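Long-range contacts in metal-dependent phosphohydrolase, HDOD domain-containing (Geobacter sulfurreducens, PDB 3HC1), which is of unknown molecular function but binds two iron ions in an HD-type site and may act as a metal-dependent phosphohydrolase: residues V234-E239 against E262-W267; C241-L246 against R258-N263. All blocks are in the same frame, centred on the assembly; numbering follows the deposited sequence.

Contact 1. Residues V234-E239 against E262-W267. With FE (Fe (III) ion), chain C.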
loop_
_atom_site.group_PDB
_atom_site.type_symbol
_atom_site.label_atom_id
_atom_site.label_comp_id
_atom_site.label_asym_id
_atom_site.label_seq_id
_atom_site.Cartn_x
_atom_site.Cartn_y
_atom_site.Cartn_z
ATOM N N VAL A 234 5.643 -6.315 -0.564
ATOM C CA VAL A 234 4.555 -5.525 -1.188
ATOM C C VAL A 234 4.345 -6.006 -2.616
ATOM O O VAL A 234 3.180 -6.083 -3.070
ATOM C CB VAL A 234 4.866 -4.014 -1.121
ATOM C CG1 VAL A 234 3.897 -3.125 -2.060
ATOM C CG2 VAL A 234 4.897 -3.517 0.366
ATOM N N ALA A 235 5.420 -6.329 -3.348
ATOM C CA ALA A 235 5.220 -6.860 -4.720
ATOM C C ALA A 235 4.428 -8.136 -4.666
ATOM O O ALA A 235 3.516 -8.311 -5.485
ATOM C CB ALA A 235 6.535 -7.129 -5.505
ATOM N N PHE A 236 4.776 -9.048 -3.733
ATOM C CA PHE A 236 3.990 -10.285 -3.580
ATOM C C PHE A 236 2.537 -9.984 -3.234
ATOM O O PHE A 236 1.595 -10.505 -3.874
ATOM C CB PHE A 236 4.596 -11.287 -2.573
ATOM C CG PHE A 236 3.772 -12.500 -2.386
ATOM C CD1 PHE A 236 2.710 -12.493 -1.520
ATOM C CD2 PHE A 236 3.989 -13.620 -3.179
ATOM C CE1 PHE A 236 1.902 -13.570 -1.392
ATOM C CE2 PHE A 236 3.180 -14.713 -3.051
ATOM C CZ PHE A 236 2.142 -14.692 -2.166
ATOM N N ALA A 237 2.341 -9.134 -2.237
ATOM C CA ALA A 237 0.988 -8.783 -1.805
ATOM C C ALA A 237 0.140 -8.177 -2.933
ATOM O O ALA A 237 -1.060 -8.457 -3.030
ATOM C CB ALA A 237 1.005 -7.884 -0.552
ATOM N N ASP A 238 0.753 -7.399 -3.807
ATOM C CA ASP A 238 0.029 -6.795 -4.892
ATOM C C ASP A 238 -0.426 -7.857 -5.891
ATOM O O ASP A 238 -1.599 -7.908 -6.278
ATOM C CB ASP A 238 0.862 -5.717 -5.596
ATOM C CG ASP A 238 0.214 -5.250 -6.850
ATOM O OD1 ASP A 238 -0.910 -4.767 -6.736
ATOM O OD2 ASP A 238 0.773 -5.400 -7.952
ATOM N N GLU A 239 0.501 -8.706 -6.319
ATOM C CA GLU A 239 0.162 -9.792 -7.224
ATOM C C GLU A 239 -0.911 -10.742 -6.620
ATOM O O GLU A 239 -1.885 -11.118 -7.290
ATOM C CB GLU A 239 1.423 -10.540 -7.704
ATOM C CG GLU A 239 1.091 -11.468 -8.872
ATOM C CD GLU A 239 2.270 -11.909 -9.654
ATOM O OE1 GLU A 239 3.351 -11.791 -9.100
ATOM O OE2 GLU A 239 2.123 -12.332 -10.828
ATOM N N GLU A 262 3.251 -19.688 -4.859
ATOM C CA GLU A 262 4.230 -20.493 -4.125
ATOM C C GLU A 262 5.654 -20.322 -4.628
ATOM O O GLU A 262 6.574 -20.386 -3.823
ATOM C CB GLU A 262 3.862 -21.965 -4.140
ATOM C CG GLU A 262 2.785 -22.308 -3.095
ATOM C CD GLU A 262 2.319 -23.775 -3.162
ATOM O OE1 GLU A 262 3.016 -24.623 -3.763
ATOM O OE2 GLU A 262 1.232 -24.079 -2.596
ATOM N N ASN A 263 5.814 -20.193 -5.957
ATOM C CA ASN A 263 7.117 -20.055 -6.616
ATOM C C ASN A 263 7.546 -18.589 -6.870
ATOM O O ASN A 263 8.576 -18.328 -7.497
ATOM C CB ASN A 263 7.091 -20.764 -7.991
ATOM C CG ASN A 263 6.784 -22.239 -7.891
ATOM O OD1 ASN A 263 6.907 -22.823 -6.847
ATOM N ND2 ASN A 263 6.335 -22.824 -8.978
ATOM N N HIS A 264 6.763 -17.645 -6.387
ATOM C CA HIS A 264 7.008 -16.216 -6.628
ATOM C C HIS A 264 8.445 -15.795 -6.233
ATOM O O HIS A 264 8.956 -16.254 -5.216
ATOM C CB HIS A 264 5.994 -15.396 -5.849
ATOM C CG HIS A 264 5.909 -13.943 -6.266
ATOM N ND1 HIS A 264 6.828 -12.997 -5.864
ATOM C CD2 HIS A 264 4.955 -13.269 -6.945
ATOM C CE1 HIS A 264 6.479 -11.812 -6.345
ATOM N NE2 HIS A 264 5.346 -11.951 -7.010
ATOM N N PRO A 265 9.083 -14.937 -7.048
ATOM C CA PRO A 265 10.470 -14.546 -6.774
ATOM C C PRO A 265 10.702 -13.786 -5.467
ATOM O O PRO A 265 11.847 -13.726 -4.986
ATOM C CB PRO A 265 10.835 -13.671 -7.990
ATOM C CG PRO A 265 9.580 -13.351 -8.668
ATOM C CD PRO A 265 8.641 -14.460 -8.374
ATOM N N SER A 266 9.647 -13.218 -4.892
ATOM C CA SER A 266 9.786 -12.480 -3.650
ATOM C C SER A 266 10.271 -13.374 -2.510
ATOM O O SER A 266 10.946 -12.890 -1.631
ATOM C CB SER A 266 8.490 -11.813 -3.225
ATOM O OG SER A 266 8.206 -10.693 -4.011
ATOM N N TRP A 267 9.910 -14.656 -2.527
ATOM C CA TRP A 267 10.243 -15.546 -1.422
ATOM C C TRP A 267 11.753 -15.670 -1.292
ATOM O O TRP A 267 12.257 -15.533 -0.210
ATOM C CB TRP A 267 9.580 -16.925 -1.541
ATOM C CG TRP A 267 8.144 -16.864 -1.519
ATOM C CD1 TRP A 267 7.296 -17.266 -2.508
ATOM C CD2 TRP A 267 7.328 -16.303 -0.488
ATOM N NE1 TRP A 267 5.996 -17.013 -2.139
ATOM C CE2 TRP A 267 5.991 -16.430 -0.899
ATOM C CE3 TRP A 267 7.597 -15.778 0.787
ATOM C CZ2 TRP A 267 4.908 -16.012 -0.095
ATOM C CZ3 TRP A 267 6.550 -15.337 1.565
ATOM C CH2 TRP A 267 5.213 -15.448 1.126
HETATM FE FE FE C . -1.290 -2.557 -6.961
HETATM O O HOH W 1 4.904 -9.245 -7.882
HETATM O O HOH W 2 0.434 -2.510 -7.951
#

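Contact 2. Residues C241-L246 against R258-N263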
loop_
_atom_site.group_PDB
_atom_site.type_symbol
_atom_site.label_atom_id
_atom_site.label_comp_id
_atom_site.label_asym_id
_atom_site.label_seq_id
_atom_site.Cartn_x
_atom_site.Cartn_y
_atom_site.Cartn_z
ATOM N N CYS A 241 -3.237 -9.987 -4.252
ATOM C CA CYS A 241 -4.492 -9.253 -4.259
ATOM C C CYS A 241 -5.100 -9.184 -5.653
ATOM O O CYS A 241 -6.288 -9.398 -5.798
ATOM C CB CYS A 241 -4.314 -7.888 -3.675
ATOM S SG CYS A 241 -4.161 -7.964 -1.854
ATOM N N THR A 242 -4.272 -8.941 -6.676
ATOM C CA THR A 242 -4.749 -8.825 -8.050
ATOM C C THR A 242 -5.312 -10.151 -8.513
ATOM O O THR A 242 -6.326 -10.185 -9.194
ATOM C CB THR A 242 -3.629 -8.335 -8.977
ATOM O OG1 THR A 242 -3.169 -7.086 -8.464
ATOM C CG2 THR A 242 -4.118 -8.138 -10.441
ATOM N N LEU A 243 -4.649 -11.233 -8.134
ATOM C CA LEU A 243 -5.094 -12.602 -8.476
ATOM C C LEU A 243 -6.221 -13.155 -7.602
ATOM O O LEU A 243 -6.833 -14.110 -8.000
ATOM C CB LEU A 243 -3.917 -13.585 -8.505
ATOM C CG LEU A 243 -2.952 -13.448 -9.691
ATOM C CD1 LEU A 243 -1.643 -14.266 -9.434
ATOM C CD2 LEU A 243 -3.573 -13.781 -11.047
ATOM N N ARG A 244 -6.514 -12.564 -6.459
ATOM C CA ARG A 244 -7.555 -13.046 -5.550
ATOM C C ARG A 244 -8.659 -12.017 -5.307
ATOM O O ARG A 244 -9.120 -11.833 -4.183
ATOM C CB ARG A 244 -6.914 -13.442 -4.212
ATOM C CG ARG A 244 -5.932 -14.594 -4.289
ATOM C CD ARG A 244 -6.547 -15.866 -4.781
ATOM N NE ARG A 244 -5.761 -17.059 -4.448
ATOM C CZ ARG A 244 -5.731 -18.194 -5.166
ATOM N NH1 ARG A 244 -6.415 -18.314 -6.268
ATOM N NH2 ARG A 244 -4.997 -19.224 -4.779
ATOM N N ARG A 245 -9.047 -11.318 -6.364
ATOM C CA ARG A 245 -10.234 -10.478 -6.409
ATOM C C ARG A 245 -10.144 -9.278 -5.467
ATOM O O ARG A 245 -11.161 -8.830 -4.968
ATOM C CB ARG A 245 -11.532 -11.265 -6.116
ATOM C CG ARG A 245 -11.765 -12.573 -6.949
ATOM C CD ARG A 245 -13.047 -13.287 -6.477
ATOM N NE ARG A 245 -13.638 -14.104 -7.538
ATOM C CZ ARG A 245 -13.628 -15.436 -7.593
ATOM N NH1 ARG A 245 -13.044 -16.176 -6.644
ATOM N NH2 ARG A 245 -14.220 -16.046 -8.618
ATOM N N LEU A 246 -8.933 -8.765 -5.230
ATOM C CA LEU A 246 -8.768 -7.575 -4.396
ATOM C C LEU A 246 -7.891 -6.554 -5.169
ATOM O O LEU A 246 -6.911 -6.029 -4.662
ATOM C CB LEU A 246 -8.205 -7.976 -3.035
ATOM C CG LEU A 246 -8.103 -6.978 -1.857
ATOM C CD1 LEU A 246 -9.365 -6.151 -1.759
ATOM C CD2 LEU A 246 -7.785 -7.748 -0.588
ATOM N N ARG A 258 -2.039 -20.796 -7.398
ATOM C CA ARG A 258 -1.379 -21.262 -6.203
ATOM C C ARG A 258 0.093 -21.505 -6.509
ATOM O O ARG A 258 0.971 -21.051 -5.779
ATOM C CB ARG A 258 -2.034 -22.546 -5.659
ATOM C CG ARG A 258 -1.513 -22.958 -4.291
ATOM C CD ARG A 258 -1.977 -24.309 -3.821
ATOM N NE ARG A 258 -2.090 -25.323 -4.887
ATOM C CZ ARG A 258 -1.090 -26.055 -5.366
ATOM N NH1 ARG A 258 0.149 -25.943 -4.877
ATOM N NH2 ARG A 258 -1.326 -26.916 -6.349
ATOM N N THR A 259 0.367 -22.215 -7.595
ATOM C CA THR A 259 1.738 -22.494 -7.997
ATOM C C THR A 259 2.534 -21.227 -8.255
ATOM O O THR A 259 3.662 -21.109 -7.790
ATOM C CB THR A 259 1.773 -23.416 -9.223
ATOM O OG1 THR A 259 1.362 -24.713 -8.796
ATOM C CG2 THR A 259 3.165 -23.515 -9.819
ATOM N N LEU A 260 1.959 -20.277 -8.993
ATOM C CA LEU A 260 2.603 -18.975 -9.175
ATOM C C LEU A 260 2.982 -18.358 -7.816
ATOM O O LEU A 260 4.138 -17.977 -7.576
ATOM C CB LEU A 260 1.699 -18.040 -9.947
ATOM C CG LEU A 260 2.209 -16.651 -10.295
ATOM C CD1 LEU A 260 1.462 -16.148 -11.576
ATOM C CD2 LEU A 260 2.054 -15.663 -9.087
ATOM N N LEU A 261 2.017 -18.279 -6.922
ATOM C CA LEU A 261 2.246 -17.617 -5.645
ATOM C C LEU A 261 3.312 -18.360 -4.836
ATOM O O LEU A 261 4.205 -17.752 -4.214
ATOM C CB LEU A 261 0.948 -17.510 -4.862
ATOM C CG LEU A 261 -0.188 -16.680 -5.466
ATOM C CD1 LEU A 261 -1.444 -16.929 -4.630
ATOM C CD2 LEU A 261 0.157 -15.216 -5.557
ATOM N N GLU A 262 3.251 -19.688 -4.859
ATOM C CA GLU A 262 4.230 -20.493 -4.125
ATOM C C GLU A 262 5.654 -20.322 -4.628
ATOM O O GLU A 262 6.574 -20.386 -3.823
ATOM C CB GLU A 262 3.862 -21.965 -4.140
ATOM C CG GLU A 262 2.785 -22.308 -3.095
ATOM C CD GLU A 262 2.319 -23.775 -3.162
ATOM O OE1 GLU A 262 3.016 -24.623 -3.763
ATOM O OE2 GLU A 262 1.232 -24.079 -2.596
ATOM N N ASN A 263 5.814 -20.193 -5.957
ATOM C CA ASN A 263 7.117 -20.055 -6.616
ATOM C C ASN A 263 7.546 -18.589 -6.870
ATOM O O ASN A 263 8.576 -18.328 -7.497
ATOM C CB ASN A 263 7.091 -20.764 -7.991
ATOM C CG ASN A 263 6.784 -22.239 -7.891
ATOM O OD1 ASN A 263 6.907 -22.823 -6.847
ATOM N ND2 ASN A 263 6.335 -22.824 -8.978
#

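Contact 1. Residues V234-E239 against E262-W267
F236 and H264 meet edge to face: CD2 of F236 lies 3.6 Å from H264 CG, over one face of the imidazole and offset toward its rim, with the two ring planes at 77°. On the F236 ring itself, W267 presents an edge, its CZ2 sitting 3.7 Å from F236 CE2 over one face. A chi1 of 178° sets CG of F236 anti to the backbone N, beside the carbonyl carbon. H264 is tied at both nitrogens. Its ND1 accepts a nearly straight bond from S266 N, 3.0 Å long and in the ring plane, capping the turn that leads into the next helix. Its NE2 makes a weak, bent bond to E239 OE1 (2.9 Å) and meets a water that also reaches A235 O. P265 CD lies over the opposite imidazole face, toward the rim. An alanine in place of H264 would probably leave S266 N without its cap, the water without its histidine partner and the F236 edge without a ring to rest on. Further out, H251 bonds OE2 of E239, S266 OG bonds A232 O, and I133 and L288 also pack on F236. One residue before E239, D238 OD1 binds iron together with H122, H152, D153 and E249. F236, H264 and W267 form an aromatic cluster packed on the helix that carries D238, in an HD-domain type of metal site.

Contact 2. Residues C241-L246 against R258-N263
The last turn of helix 229-243 rests on helix 257-263 in a small apolar helix-helix contact, carried by L243 on one side and L260 and L261 on the other. L243 and L260 meet through methyl groups, L243 CD1 standing 4.0 Å from L260 CD2, and the two side chains cross at about a right angle. L243 CD1 also approaches L261 CD2, more loosely at 4.4 Å. R244, just past the helix, adds a flank: its NH2 passes 4.2 Å from L261 CD1 while the charge is taken up by a salt bridge to D289 on helix 281-302. R258 pairs instead within its own helix, NH1 giving a 3.1 Å salt bridge to E262 OE2, one turn on. That oxygen lies in the guanidinium plane, whereas the nitrogen comes from above the carboxylate plane. Beyond L243 the chain leaves the helix. C241 O takes the N-H groups of R244 and L246 from opposite faces, and R245 adopts left-handed backbone angles. H251 and V254 of the connecting loop pack on both L243 and L260, which makes this surface packing of leucines between consecutive helices of the all-helical HDOD fold.

In the fold
From the N terminus, the chain reaches contact 1 first at 234-239, then contact 2 at 241-246, the end of helix 229-243 and the residues just after it. After the connecting loop it returns through helix 257-263, closing contact 2 at 258-263 and contact 1 at 262-267. Contact 2 is therefore the inner closure and contact 1 the outer one, the two sharing E262 and N263. Their centres lie about 8 Å apart, joined by the bond from W267 NE1 to L261 O. The loop that both span carries E249, a ligand of both irons. Together they fasten helices 257-263 and 266-273 to the helix that supplies D238, with helix 281-302 packing against both contacts.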